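Local coordinates for 1-carboxybiuret hydrolase subunit AtzE (Pseudomonas sp., PDB 6C62), which hydrolyses 1-carboxybiuret to urea-1,3-dicarboxylate and ammonia, a step in the bacterial degradation of the herbicide atrazine, at residues R265-R273 with E385-C393; D365-A376 with N421-A432. All coordinates share one frame; numbering follows the deposited sequence. Where two conformers were deposited one is given.

Interaction 1. Residues R265-R273 with E385-C393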
ATOM      1  N   ARG A 265     -12.523 -19.763 -20.539  1.00 17.44           N
ATOM      2  CA  ARG A 265     -13.408 -20.702 -21.257  1.00 19.71           C
ATOM      3  C   ARG A 265     -14.264 -21.541 -20.326  1.00 18.95           C
ATOM      4  O   ARG A 265     -15.504 -21.699 -20.548  1.00 18.66           O
ATOM      5  CB  ARG A 265     -12.569 -21.605 -22.140  1.00 25.04           C
ATOM      6  CG  ARG A 265     -13.449 -22.433 -23.064  1.00 29.88           C
ATOM      7  CD  ARG A 265     -12.628 -23.057 -24.167  1.00 37.15           C
ATOM      8  NE  ARG A 265     -13.423 -24.013 -24.953  1.00 41.33           N
ATOM      9  CZ  ARG A 265     -14.315 -23.660 -25.887  1.00 45.57           C
ATOM     10  NH1 ARG A 265     -14.581 -22.365 -26.183  1.00 43.47           N
ATOM     11  NH2 ARG A 265     -14.931 -24.620 -26.567  1.00 47.24           N
ATOM     12  N   ASP A 266     -13.635 -22.076 -19.284  1.00 19.36           N
ATOM     13  CA  ASP A 266     -14.305 -22.892 -18.260  1.00 20.72           C
ATOM     14  C   ASP A 266     -15.464 -22.154 -17.567  1.00 20.21           C
ATOM     15  O   ASP A 266     -16.431 -22.804 -17.141  1.00 19.26           O
ATOM     16  CB  ASP A 266     -13.344 -23.251 -17.129  1.00 23.07           C
ATOM     17  CG  ASP A 266     -12.162 -24.154 -17.567  1.00 29.43           C
ATOM     18  OD1 ASP A 266     -12.135 -24.660 -18.723  1.00 28.12           O
ATOM     19  OD2 ASP A 266     -11.188 -24.250 -16.737  1.00 31.48           O
ATOM     20  N   ASN A 267     -15.345 -20.822 -17.383  1.00 17.91           N
ATOM     21  CA  ASN A 267     -16.392 -20.050 -16.744  1.00 17.79           C
ATOM     22  C   ASN A 267     -17.284 -19.276 -17.750  1.00 16.86           C
ATOM     23  O   ASN A 267     -17.984 -18.330 -17.386  1.00 17.44           O
ATOM     24  CB  ASN A 267     -15.784 -19.136 -15.697  1.00 18.93           C
ATOM     25  CG  ASN A 267     -15.124 -19.913 -14.578  1.00 21.24           C
ATOM     26  OD1 ASN A 267     -15.788 -20.442 -13.701  1.00 21.37           O
ATOM     27  ND2 ASN A 267     -13.809 -20.012 -14.618  1.00 20.75           N
ATOM     28  N   ALA A 268     -17.321 -19.714 -18.989  1.00 15.61           N
ATOM     29  CA  ALA A 268     -18.120 -19.092 -20.018  1.00 15.70           C
ATOM     30  C   ALA A 268     -19.148 -20.076 -20.528  1.00 16.54           C
ATOM     31  O   ALA A 268     -18.796 -21.186 -20.956  1.00 17.64           O
ATOM     32  CB  ALA A 268     -17.222 -18.661 -21.160  1.00 15.42           C
ATOM     33  N   GLY A 269     -20.416 -19.716 -20.462  1.00 16.09           N
ATOM     34  CA  GLY A 269     -21.470 -20.523 -21.046  1.00 16.29           C
ATOM     35  C   GLY A 269     -21.447 -20.506 -22.573  1.00 17.82           C
ATOM     36  O   GLY A 269     -20.662 -19.779 -23.210  1.00 16.69           O
ATOM     37  N   PRO A 270     -22.348 -21.280 -23.203  1.00 21.54           N
ATOM     38  CA  PRO A 270     -22.308 -21.411 -24.687  1.00 19.81           C
ATOM     39  C   PRO A 270     -22.505 -20.080 -25.438  1.00 20.30           C
ATOM     40  O   PRO A 270     -21.813 -19.828 -26.429  1.00 21.28           O
ATOM     41  CB  PRO A 270     -23.499 -22.336 -24.976  1.00 22.99           C
ATOM     42  CG  PRO A 270     -23.660 -23.136 -23.725  1.00 23.66           C
ATOM     43  CD  PRO A 270     -23.348 -22.177 -22.586  1.00 23.05           C
ATOM     44  N   ALA A 271     -23.433 -19.237 -24.984  1.00 18.14           N
ATOM     45  CA  ALA A 271     -23.555 -17.904 -25.626  1.00 19.53           C
ATOM     46  C   ALA A 271     -22.317 -16.996 -25.481  1.00 19.43           C
ATOM     47  O   ALA A 271     -21.936 -16.294 -26.433  1.00 16.79           O
ATOM     48  CB  ALA A 271     -24.775 -17.166 -25.125  1.00 18.82           C
ATOM     49  N   ALA A 272     -21.713 -17.013 -24.291  1.00 18.13           N
ATOM     50  CA  ALA A 272     -20.460 -16.247 -24.037  1.00 18.68           C
ATOM     51  C   ALA A 272     -19.321 -16.729 -24.962  1.00 18.03           C
ATOM     52  O   ALA A 272     -18.646 -15.924 -25.620  1.00 15.34           O
ATOM     53  CB  ALA A 272     -20.063 -16.380 -22.564  1.00 19.23           C
ATOM     54  N   ARG A 273     -19.190 -18.046 -25.080  1.00 18.12           N
ATOM     55  CA  ARG A 273     -18.190 -18.643 -26.012  1.00 21.68           C
ATOM     56  C   ARG A 273     -18.432 -18.264 -27.480  1.00 18.49           C
ATOM     57  O   ARG A 273     -17.494 -17.984 -28.206  1.00 18.93           O
ATOM     58  CB  ARG A 273     -18.132 -20.158 -25.865  1.00 22.96           C
ATOM     59  CG  ARG A 273     -17.622 -20.644 -24.543  1.00 24.84           C
ATOM     60  CD  ARG A 273     -17.902 -22.140 -24.408  1.00 27.50           C
ATOM     61  NE  ARG A 273     -17.353 -22.601 -23.158  1.00 30.58           N
ATOM     62  CZ  ARG A 273     -17.004 -23.861 -22.858  1.00 33.07           C
ATOM     63  NH1 ARG A 273     -17.270 -24.874 -23.677  1.00 35.20           N
ATOM     64  NH2 ARG A 273     -16.411 -24.120 -21.697  1.00 28.76           N
ATOM     65  N   GLU A 385     -26.242 -21.617 -13.253  1.00 30.71           N
ATOM     66  CA  GLU A 385     -25.453 -22.767 -13.643  1.00 32.17           C
ATOM     67  C   GLU A 385     -24.579 -22.363 -14.830  1.00 28.90           C
ATOM     68  O   GLU A 385     -25.050 -21.794 -15.803  1.00 30.83           O
ATOM     69  CB  GLU A 385     -26.406 -23.907 -13.997  1.00 39.68           C
ATOM     70  CG  GLU A 385     -26.146 -25.278 -13.369  1.00 49.66           C
ATOM     71  CD  GLU A 385     -27.011 -26.341 -14.088  1.00 63.98           C
ATOM     72  OE1 GLU A 385     -28.126 -26.654 -13.602  1.00 72.61           O
ATOM     73  OE2 GLU A 385     -26.631 -26.785 -15.198  1.00 65.12           O
ATOM     74  N   VAL A 386     -23.292 -22.636 -14.709  1.00 28.03           N
ATOM     75  CA  VAL A 386     -22.316 -22.343 -15.768  1.00 26.65           C
ATOM     76  C   VAL A 386     -21.560 -23.621 -16.104  1.00 28.40           C
ATOM     77  O   VAL A 386     -20.736 -24.100 -15.268  1.00 26.92           O
ATOM     78  CB  VAL A 386     -21.317 -21.257 -15.341  1.00 27.13           C
ATOM     79  CG1 VAL A 386     -20.475 -20.877 -16.557  1.00 28.64           C
ATOM     80  CG2 VAL A 386     -22.037 -20.029 -14.805  1.00 29.34           C
ATOM     81  N   ASN A 387     -21.831 -24.169 -17.293  1.00 27.69           N
ATOM     82  CA  ASN A 387     -21.233 -25.449 -17.747  1.00 31.26           C
ATOM     83  C   ASN A 387     -21.290 -26.531 -16.656  1.00 33.05           C
ATOM     84  O   ASN A 387     -20.277 -27.136 -16.276  1.00 29.85           O
ATOM     85  CB  ASN A 387     -19.813 -25.243 -18.245  1.00 29.72           C
ATOM     86  CG  ASN A 387     -19.723 -24.162 -19.310  1.00 32.21           C
ATOM     87  OD1 ASN A 387     -20.519 -24.084 -20.294  1.00 34.14           O
ATOM     88  ND2 ASN A 387     -18.759 -23.289 -19.123  1.00 32.57           N
ATOM     89  N   GLY A 388     -22.498 -26.707 -16.118  1.00 33.21           N
ATOM     90  CA  GLY A 388     -22.753 -27.692 -15.097  1.00 37.05           C
ATOM     91  C   GLY A 388     -22.338 -27.364 -13.677  1.00 42.85           C
ATOM     92  O   GLY A 388     -22.618 -28.168 -12.784  1.00 48.00           O
ATOM     93  N   THR A 389     -21.689 -26.208 -13.425  1.00 37.08           N
ATOM     94  CA  THR A 389     -21.368 -25.839 -12.056  1.00 33.56           C
ATOM     95  C   THR A 389     -22.296 -24.730 -11.532  1.00 31.86           C
ATOM     96  O   THR A 389     -22.447 -23.667 -12.154  1.00 28.81           O
ATOM     97  CB  THR A 389     -19.906 -25.436 -11.864  1.00 34.82           C
ATOM     98  OG1 THR A 389     -19.076 -26.401 -12.488  1.00 41.51           O
ATOM     99  CG2 THR A 389     -19.588 -25.355 -10.355  1.00 34.97           C
ATOM    100  N   ARG A 390     -22.882 -25.002 -10.367  1.00 27.14           N
ATOM    101  CA  ARG A 390     -23.738 -24.028  -9.697  1.00 27.72           C
ATOM    102  C   ARG A 390     -22.896 -22.922  -9.011  1.00 23.62           C
ATOM    103  O   ARG A 390     -21.928 -23.192  -8.312  1.00 21.93           O
ATOM    104  CB  ARG A 390     -24.639 -24.719  -8.659  1.00 29.94           C
ATOM    105  CG  ARG A 390     -25.955 -23.982  -8.430  1.00 35.84           C
ATOM    106  CD  ARG A 390     -26.771 -24.515  -7.259  1.00 40.41           C
ATOM    107  NE  ARG A 390     -26.041 -24.325  -6.007  1.00 44.90           N
ATOM    108  CZ  ARG A 390     -26.545 -24.499  -4.780  1.00 46.48           C
ATOM    109  NH1 ARG A 390     -27.827 -24.853  -4.593  1.00 45.73           N
ATOM    110  NH2 ARG A 390     -25.753 -24.300  -3.722  1.00 38.50           N
ATOM    111  N   HIS A 391     -23.356 -21.678  -9.099  1.00 21.74           N
ATOM    112  CA  HIS A 391     -22.750 -20.549  -8.392  1.00 20.83           C
ATOM    113  C   HIS A 391     -23.866 -19.688  -7.812  1.00 19.63           C
ATOM    114  O   HIS A 391     -24.891 -19.538  -8.453  1.00 17.82           O
ATOM    115  CB  HIS A 391     -21.962 -19.674  -9.360  1.00 20.52           C
ATOM    116  CG  HIS A 391     -20.835 -20.349 -10.043  1.00 21.86           C
ATOM    117  ND1 HIS A 391     -19.574 -20.423  -9.501  1.00 22.91           N
ATOM    118  CD2 HIS A 391     -20.761 -20.947 -11.252  1.00 24.54           C
ATOM    119  CE1 HIS A 391     -18.776 -21.043 -10.349  1.00 24.54           C
ATOM    120  NE2 HIS A 391     -19.474 -21.380 -11.414  1.00 22.39           N
ATOM    121  N   PRO A 392     -23.621 -19.024  -6.673  1.00 19.63           N
ATOM    122  CA  PRO A 392     -24.492 -17.904  -6.297  1.00 18.75           C
ATOM    123  C   PRO A 392     -24.460 -16.858  -7.426  1.00 20.67           C
ATOM    124  O   PRO A 392     -23.384 -16.477  -7.928  1.00 17.51           O
ATOM    125  CB  PRO A 392     -23.915 -17.401  -4.965  1.00 19.52           C
ATOM    126  CG  PRO A 392     -22.486 -17.900  -4.907  1.00 20.16           C
ATOM    127  CD  PRO A 392     -22.434 -19.160  -5.794  1.00 20.72           C
ATOM    128  N   CYS A 393     -25.653 -16.416  -7.826  1.00 21.32           N
ATOM    129  CA  CYS A 393     -25.815 -15.513  -8.950  1.00 21.41           C
ATOM    130  C   CYS A 393     -25.048 -14.208  -8.784  1.00 20.19           C
ATOM    131  O   CYS A 393     -24.399 -13.774  -9.705  1.00 23.15           O
ATOM    132  CB  CYS A 393     -27.294 -15.153  -9.070  1.00 23.29           C
ATOM    133  SG  CYS A 393     -27.684 -14.007 -10.407  1.00 29.85           S
TER
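Asn-387 reaches into the bend between two helices and gives both hydrogens of its amide to backbone carbonyls there. ND2 lies 2.8 Å from Ala-268 O and 3.1 Å from Asp-266 O; the first bond is the straighter, 168° at the hydrogen. Both acceptors sit in the amide plane, yet the nitrogen stands well above the plane of each carbonyl, off the lone-pair directions. OD1 of the same amide rests against Gly-269 CA at 3.8 Å. Next to it Val-386, with CG1 anti to its backbone N (chi1 -172°), sets that methyl against the Asn-267 carbonyl, 3.7 Å from the oxygen. The asparagine occupies the second position of a type I' turn, Val-386 to Thr-389, which closes the two-stranded hairpin 383-386/389-392; the hairpin tip thus docks on the link between helix 263-266 and helix 270-283. Behind the amide lies Arg-273, whose guanidinium has Asn-387 over one face and Arg-265 CG over the other, with guanidinium and amide planes 45° apart. Its NH2 donates to Arg-265 O at 2.8 Å, while NE makes a weak bond to Ala-268 O. A leucine in place of Arg-273 would probably leave Arg-265 O without this side-chain donor, cost Ala-268 O its weak bond and take the guanidinium away from beside the Asn-387 amide. Farther out, Asn-267 ND2 reaches back to Trp-263 O in helix 263-266.

Interaction 2. Residues D365-A376 with N421-A432; sequences DILIAPATPISA and NDGMPIGVQLIA
Leu-367 and Ile-431 form a hydrogen-bonded pair, as do Ala-369 and Gln-429, where strands 366-370 and 426-432 run as antiparallel neighbours inside the large mixed sheet of the amidase fold. These four side chains share one face. The other carries Ile-366, Ile-368 and Leu-430, with helix 437-449 packed over Ile-366 and Leu-430. In the conformer given, the Val-428 CG2 methyl lies by Ile-368 CG2, a closeness that is doubtful because the valine has a second position. Gln-429 runs extended beyond CG along the end of the partner strand, CG passing 3.8 Å from Ala-371 CA, and delivers NE2 to Pro-370 O at 2.9 Å; that carbonyl oxygen lies close to the amide plane. Arg-176 and Leu-400 hold the rest of this amide. Past the paired region, Ala-371 N still bonds to Gly-427 O, and Ala-371 CB lies 3.4 Å from that oxygen, close against the glycine. In Ile-426 a chi1 of -157° turns CG1 away from the residue's own N and lays it alongside Thr-372 OG1 (3.5 Å), which bonds to Ile-374 O and Ser-180. At the far end, in the conformer given, Ser-375 OG donates to Pro-425 O at 2.6 Å and accepts from Asn-421 ND2, lying in the plane of that amide. A water also joins the two residues, accepting from Ser-375 N at 3.0 Å and donating to Asn-421 OD1.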
ATOM      1  N   ASP A 365      -0.917  -7.589 -27.963  1.00 18.71           N
ATOM      2  CA  ASP A 365      -1.456  -6.223 -27.961  1.00 18.94           C
ATOM      3  C   ASP A 365      -2.878  -6.171 -27.361  1.00 17.10           C
ATOM      4  O   ASP A 365      -3.174  -5.282 -26.551  1.00 16.44           O
ATOM      5  CB  ASP A 365      -1.429  -5.636 -29.358  1.00 20.60           C
ATOM      6  CG  ASP A 365       0.004  -5.572 -29.906  1.00 24.30           C
ATOM      7  OD1 ASP A 365       0.773  -4.837 -29.280  1.00 25.58           O
ATOM      8  OD2 ASP A 365       0.394  -6.337 -30.869  1.00 24.91           O
ATOM      9  N   ILE A 366      -3.722  -7.123 -27.765  1.00 16.34           N
ATOM     10  CA  ILE A 366      -5.112  -7.220 -27.280  1.00 15.87           C
ATOM     11  C   ILE A 366      -5.432  -8.683 -26.965  1.00 15.73           C
ATOM     12  O   ILE A 366      -5.020  -9.591 -27.729  1.00 14.85           O
ATOM     13  CB  ILE A 366      -6.081  -6.656 -28.327  1.00 16.17           C
ATOM     14  CG1 ILE A 366      -5.903  -5.181 -28.499  1.00 17.35           C
ATOM     15  CG2 ILE A 366      -7.526  -6.849 -27.923  1.00 17.12           C
ATOM     16  CD1 ILE A 366      -6.101  -4.781 -29.907  1.00 19.55           C
ATOM     17  N   LEU A 367      -6.146  -8.916 -25.870  1.00 13.54           N
ATOM     18  CA  LEU A 367      -6.649 -10.244 -25.518  1.00 13.33           C
ATOM     19  C   LEU A 367      -8.150 -10.178 -25.355  1.00 15.03           C
ATOM     20  O   LEU A 367      -8.668  -9.186 -24.832  1.00 15.14           O
ATOM     21  CB  LEU A 367      -5.976 -10.797 -24.262  1.00 12.62           C
ATOM     22  CG  LEU A 367      -4.440 -10.975 -24.423  1.00 13.27           C
ATOM     23  CD1 LEU A 367      -3.756 -11.212 -23.090  1.00 14.21           C
ATOM     24  CD2 LEU A 367      -4.141 -12.163 -25.334  1.00 12.85           C
ATOM     25  N   ILE A 368      -8.849 -11.232 -25.800  1.00 15.28           N
ATOM     26  CA  ILE A 368     -10.297 -11.257 -25.829  1.00 16.25           C
ATOM     27  C   ILE A 368     -10.867 -12.279 -24.848  1.00 14.56           C
ATOM     28  O   ILE A 368     -10.452 -13.443 -24.795  1.00 13.57           O
ATOM     29  CB  ILE A 368     -10.791 -11.681 -27.222  1.00 19.64           C
ATOM     30  CG1 ILE A 368     -10.200 -10.786 -28.288  1.00 21.89           C
ATOM     31  CG2 ILE A 368     -12.315 -11.588 -27.275  1.00 22.24           C
ATOM     32  CD1 ILE A 368     -10.502 -11.359 -29.668  1.00 24.85           C
ATOM     33  N   ALA A 369     -11.868 -11.857 -24.114  1.00 12.93           N
ATOM     34  CA  ALA A 369     -12.619 -12.730 -23.229  1.00 14.02           C
ATOM     35  C   ALA A 369     -14.074 -12.335 -23.190  1.00 13.31           C
ATOM     36  O   ALA A 369     -14.422 -11.238 -23.591  1.00 13.82           O
ATOM     37  CB  ALA A 369     -12.019 -12.629 -21.827  1.00 14.51           C
ATOM     38  N   PRO A 370     -14.941 -13.204 -22.661  1.00 15.04           N
ATOM     39  CA  PRO A 370     -16.308 -12.753 -22.481  1.00 15.13           C
ATOM     40  C   PRO A 370     -16.390 -11.850 -21.273  1.00 15.45           C
ATOM     41  O   PRO A 370     -15.537 -11.912 -20.384  1.00 14.11           O
ATOM     42  CB  PRO A 370     -17.109 -14.055 -22.263  1.00 16.76           C
ATOM     43  CG  PRO A 370     -16.107 -15.199 -22.297  1.00 17.89           C
ATOM     44  CD  PRO A 370     -14.736 -14.582 -22.170  1.00 16.08           C
ATOM     45  N   ALA A 371     -17.377 -10.974 -21.271  1.00 14.80           N
ATOM     46  CA  ALA A 371     -17.619 -10.079 -20.142  1.00 14.53           C
ATOM     47  C   ALA A 371     -18.374 -10.707 -18.985  1.00 14.93           C
ATOM     48  O   ALA A 371     -18.141 -10.359 -17.804  1.00 15.63           O
ATOM     49  CB  ALA A 371     -18.360  -8.841 -20.621  1.00 16.09           C
ATOM     50  N   THR A 372     -19.334 -11.572 -19.282  1.00 13.50           N
ATOM     51  CA  THR A 372     -20.116 -12.242 -18.249  1.00 13.30           C
ATOM     52  C   THR A 372     -20.290 -13.700 -18.682  1.00 14.12           C
ATOM     53  O   THR A 372     -20.193 -13.984 -19.888  1.00 14.72           O
ATOM     54  CB  THR A 372     -21.515 -11.584 -18.079  1.00 13.41           C
ATOM     55  OG1 THR A 372     -22.147 -11.438 -19.364  1.00 13.69           O
ATOM     56  CG2 THR A 372     -21.407 -10.264 -17.424  1.00 13.50           C
ATOM     57  N   PRO A 373     -20.487 -14.628 -17.727  1.00 14.66           N
ATOM     58  CA  PRO A 373     -20.600 -16.062 -18.076  1.00 14.29           C
ATOM     59  C   PRO A 373     -21.872 -16.398 -18.843  1.00 14.60           C
ATOM     60  O   PRO A 373     -21.853 -17.303 -19.655  1.00 14.88           O
ATOM     61  CB  PRO A 373     -20.575 -16.781 -16.739  1.00 15.87           C
ATOM     62  CG  PRO A 373     -20.316 -15.761 -15.712  1.00 17.27           C
ATOM     63  CD  PRO A 373     -20.536 -14.405 -16.284  1.00 15.18           C
ATOM     64  N   ILE A 374     -22.939 -15.639 -18.595  1.00 14.74           N
ATOM     65  CA  ILE A 374     -24.219 -15.769 -19.229  1.00 16.08           C
ATOM     66  C   ILE A 374     -24.848 -14.358 -19.441  1.00 15.43           C
ATOM     67  O   ILE A 374     -24.366 -13.353 -18.881  1.00 14.71           O
ATOM     68  CB  ILE A 374     -25.197 -16.570 -18.313  1.00 18.08           C
ATOM     69  CG1 ILE A 374     -25.313 -15.924 -16.921  1.00 19.97           C
ATOM     70  CG2 ILE A 374     -24.742 -18.007 -18.085  1.00 18.20           C
ATOM     71  CD1 ILE A 374     -26.522 -16.353 -16.138  1.00 22.28           C
ATOM     72  N   SER A 375     -25.932 -14.307 -20.204  0.50 13.93           N
ATOM     73  CA  SER A 375     -26.746 -13.095 -20.342  0.50 14.00           C
ATOM     74  C   SER A 375     -27.639 -12.883 -19.120  0.50 14.27           C
ATOM     75  O   SER A 375     -27.687 -13.741 -18.231  0.50 15.14           O
ATOM     76  CB  SER A 375     -27.597 -13.187 -21.607  0.50 13.71           C
ATOM     77  OG  SER A 375     -26.744 -13.045 -22.715  0.50 14.11           O
ATOM     78  N   ALA A 376     -28.378 -11.773 -19.086  1.00 13.46           N
ATOM     79  CA  ALA A 376     -29.056 -11.351 -17.896  1.00 13.92           C
ATOM     80  C   ALA A 376     -30.036 -12.398 -17.329  1.00 15.80           C
ATOM     81  O   ALA A 376     -30.937 -12.815 -18.035  1.00 16.37           O
ATOM     82  CB  ALA A 376     -29.777 -10.046 -18.136  1.00 13.85           C
ATOM     83  N   ASN A 421     -30.093 -17.419 -27.838  1.00 32.78           N
ATOM     84  CA  ASN A 421     -29.956 -16.769 -26.521  1.00 31.23           C
ATOM     85  C   ASN A 421     -31.111 -15.881 -26.129  1.00 31.66           C
ATOM     86  O   ASN A 421     -30.925 -14.910 -25.365  1.00 31.14           O
ATOM     87  CB  ASN A 421     -28.632 -16.002 -26.522  1.00 28.03           C
ATOM     88  CG  ASN A 421     -28.180 -15.589 -25.149  1.00 24.17           C
ATOM     89  OD1 ASN A 421     -28.129 -16.404 -24.232  1.00 22.20           O
ATOM     90  ND2 ASN A 421     -27.810 -14.337 -25.005  1.00 20.97           N
ATOM     91  N   ASP A 422     -32.308 -16.221 -26.634  1.00 30.96           N
ATOM     92  CA  ASP A 422     -33.564 -15.479 -26.331  1.00 31.74           C
ATOM     93  C   ASP A 422     -33.515 -13.983 -26.706  1.00 27.74           C
ATOM     94  O   ASP A 422     -34.182 -13.151 -26.089  1.00 27.42           O
ATOM     95  CB  ASP A 422     -33.978 -15.628 -24.865  1.00 36.85           C
ATOM     96  CG  ASP A 422     -34.223 -17.072 -24.480  1.00 47.94           C
ATOM     97  OD1 ASP A 422     -33.235 -17.828 -24.503  1.00 63.95           O
ATOM     98  OD2 ASP A 422     -35.367 -17.465 -24.170  1.00 55.52           O
ATOM     99  N   GLY A 423     -32.725 -13.655 -27.718  1.00 27.10           N
ATOM    100  CA  GLY A 423     -32.525 -12.269 -28.130  1.00 26.24           C
ATOM    101  C   GLY A 423     -31.788 -11.370 -27.141  1.00 24.82           C
ATOM    102  O   GLY A 423     -31.806 -10.163 -27.333  1.00 26.21           O
ATOM    103  N   MET A 424     -31.141 -11.925 -26.104  1.00 20.92           N
ATOM    104  CA  MET A 424     -30.453 -11.088 -25.093  1.00 19.24           C
ATOM    105  C   MET A 424     -28.991 -10.869 -25.466  1.00 17.78           C
ATOM    106  O   MET A 424     -28.343 -11.745 -26.082  1.00 17.08           O
ATOM    107  CB  MET A 424     -30.578 -11.686 -23.693  1.00 18.71           C
ATOM    108  CG  MET A 424     -31.991 -11.722 -23.120  1.00 19.86           C
ATOM    109  SD  MET A 424     -32.728 -10.091 -22.938  1.00 21.91           S
ATOM    110  CE  MET A 424     -31.892  -9.436 -21.492  1.00 24.06           C
ATOM    111  N   PRO A 425     -28.447  -9.692 -25.119  1.00 16.71           N
ATOM    112  CA  PRO A 425     -27.046  -9.467 -25.492  1.00 15.78           C
ATOM    113  C   PRO A 425     -26.025 -10.108 -24.500  1.00 16.19           C
ATOM    114  O   PRO A 425     -26.379 -10.549 -23.407  1.00 15.01           O
ATOM    115  CB  PRO A 425     -26.926  -7.942 -25.473  1.00 16.40           C
ATOM    116  CG  PRO A 425     -27.842  -7.546 -24.392  1.00 16.49           C
ATOM    117  CD  PRO A 425     -29.022  -8.534 -24.431  1.00 17.15           C
ATOM    118  N   ILE A 426     -24.777 -10.130 -24.931  1.00 16.22           N
ATOM    119  CA  ILE A 426     -23.659 -10.483 -24.078  1.00 18.68           C
ATOM    120  C   ILE A 426     -22.434  -9.756 -24.582  1.00 16.77           C
ATOM    121  O   ILE A 426     -22.265  -9.555 -25.770  1.00 19.17           O
ATOM    122  CB  ILE A 426     -23.505 -12.011 -23.957  1.00 19.84           C
ATOM    123  CG1 ILE A 426     -22.768 -12.384 -22.690  1.00 21.82           C
ATOM    124  CG2 ILE A 426     -22.831 -12.566 -25.183  1.00 21.81           C
ATOM    125  CD1 ILE A 426     -22.874 -13.856 -22.356  1.00 22.34           C
ATOM    126  N   GLY A 427     -21.604  -9.263 -23.666  1.00 17.12           N
ATOM    127  CA  GLY A 427     -20.489  -8.437 -24.038  1.00 14.47           C
ATOM    128  C   GLY A 427     -19.198  -9.215 -24.197  1.00 13.97           C
ATOM    129  O   GLY A 427     -19.039 -10.323 -23.626  1.00 12.70           O
ATOM    130  N   VAL A 428     -18.271  -8.612 -24.951  0.50 13.65           N
ATOM    131  CA  VAL A 428     -16.920  -9.116 -25.052  0.50 14.67           C
ATOM    132  C   VAL A 428     -15.942  -8.097 -24.470  0.50 14.09           C
ATOM    133  O   VAL A 428     -16.011  -6.904 -24.805  0.50 16.21           O
ATOM    134  CB  VAL A 428     -16.591  -9.442 -26.539  0.50 15.29           C
ATOM    135  CG1 VAL A 428     -16.475  -8.204 -27.379  0.50 15.12           C
ATOM    136  CG2 VAL A 428     -15.281 -10.166 -26.644  0.50 16.22           C
ATOM    137  N   GLN A 429     -15.001  -8.575 -23.649  1.00 13.33           N
ATOM    138  CA  GLN A 429     -13.899  -7.742 -23.140  1.00 12.23           C
ATOM    139  C   GLN A 429     -12.759  -7.716 -24.170  1.00 11.30           C
ATOM    140  O   GLN A 429     -12.264  -8.780 -24.593  1.00 11.16           O
ATOM    141  CB  GLN A 429     -13.336  -8.308 -21.834  1.00 11.67           C
ATOM    142  CG  GLN A 429     -14.312  -8.393 -20.675  1.00 11.43           C
ATOM    143  CD  GLN A 429     -13.636  -8.796 -19.374  1.00 11.28           C
ATOM    144  OE1 GLN A 429     -13.101  -7.930 -18.662  1.00 10.75           O
ATOM    145  NE2 GLN A 429     -13.685 -10.094 -19.016  1.00 10.60           N
ATOM    146  N   LEU A 430     -12.351  -6.513 -24.546  1.00 10.53           N
ATOM    147  CA  LEU A 430     -11.144  -6.278 -25.340  1.00 10.78           C
ATOM    148  C   LEU A 430     -10.126  -5.648 -24.390  1.00 10.98           C
ATOM    149  O   LEU A 430     -10.286  -4.499 -23.943  1.00  9.86           O
ATOM    150  CB  LEU A 430     -11.482  -5.358 -26.496  1.00 11.39           C
ATOM    151  CG  LEU A 430     -12.676  -5.802 -27.383  1.00 12.61           C
ATOM    152  CD1 LEU A 430     -13.077  -4.702 -28.315  1.00 13.43           C
ATOM    153  CD2 LEU A 430     -12.336  -7.039 -28.141  1.00 13.74           C
ATOM    154  N   ILE A 431      -9.120  -6.429 -24.009  1.00 10.77           N
ATOM    155  CA  ILE A 431      -8.230  -6.128 -22.879  1.00 11.17           C
ATOM    156  C   ILE A 431      -6.892  -5.778 -23.476  1.00 11.49           C
ATOM    157  O   ILE A 431      -6.380  -6.514 -24.331  1.00 12.01           O
ATOM    158  CB  ILE A 431      -8.035  -7.335 -21.952  1.00 10.91           C
ATOM    159  CG1 ILE A 431      -9.374  -7.939 -21.553  1.00 12.40           C
ATOM    160  CG2 ILE A 431      -7.256  -6.986 -20.707  1.00 10.36           C
ATOM    161  CD1 ILE A 431      -9.337  -9.358 -21.063  1.00 13.02           C
ATOM    162  N   ALA A 432      -6.304  -4.691 -23.014  1.00 12.21           N
ATOM    163  CA  ALA A 432      -4.948  -4.308 -23.409  1.00 12.70           C
ATOM    164  C   ALA A 432      -4.077  -4.063 -22.191  1.00 13.21           C
ATOM    165  O   ALA A 432      -4.548  -4.074 -21.042  1.00 12.58           O
ATOM    166  CB  ALA A 432      -5.014  -3.056 -24.288  1.00 12.60           C
TER
HETATM  167  O   HOH W   1     -26.613 -16.751 -21.758  1.00 19.12           O
HETATM  168  O   HOH W   2     -28.127  -9.815 -21.418  1.00 10.99           O

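Interactions 1 and 2 have centres 13 Å apart and meet where 265-273 touches the loop after strand 366-370, at Pro-373, and again at Asn-421. Gly-269 N, at the N-cap position of helix 270-283, lies 2.9 Å from Pro-373 O in a probable hydrogen bond, and Asn-267 O packs on Pro-373 CB. In the first turn of helix 270-283, Ala-271 CB touches Asn-421 OD1 at 3.6 Å. Along the chain the segments alternate, 385-393 falling between the two halves of interaction 2. Interaction 1 lies away from the active site, whereas in interaction 2 the side chain of Thr-372 is about 10 Å from that of Ser-174, probably the residue that forms the acyl-ester intermediate.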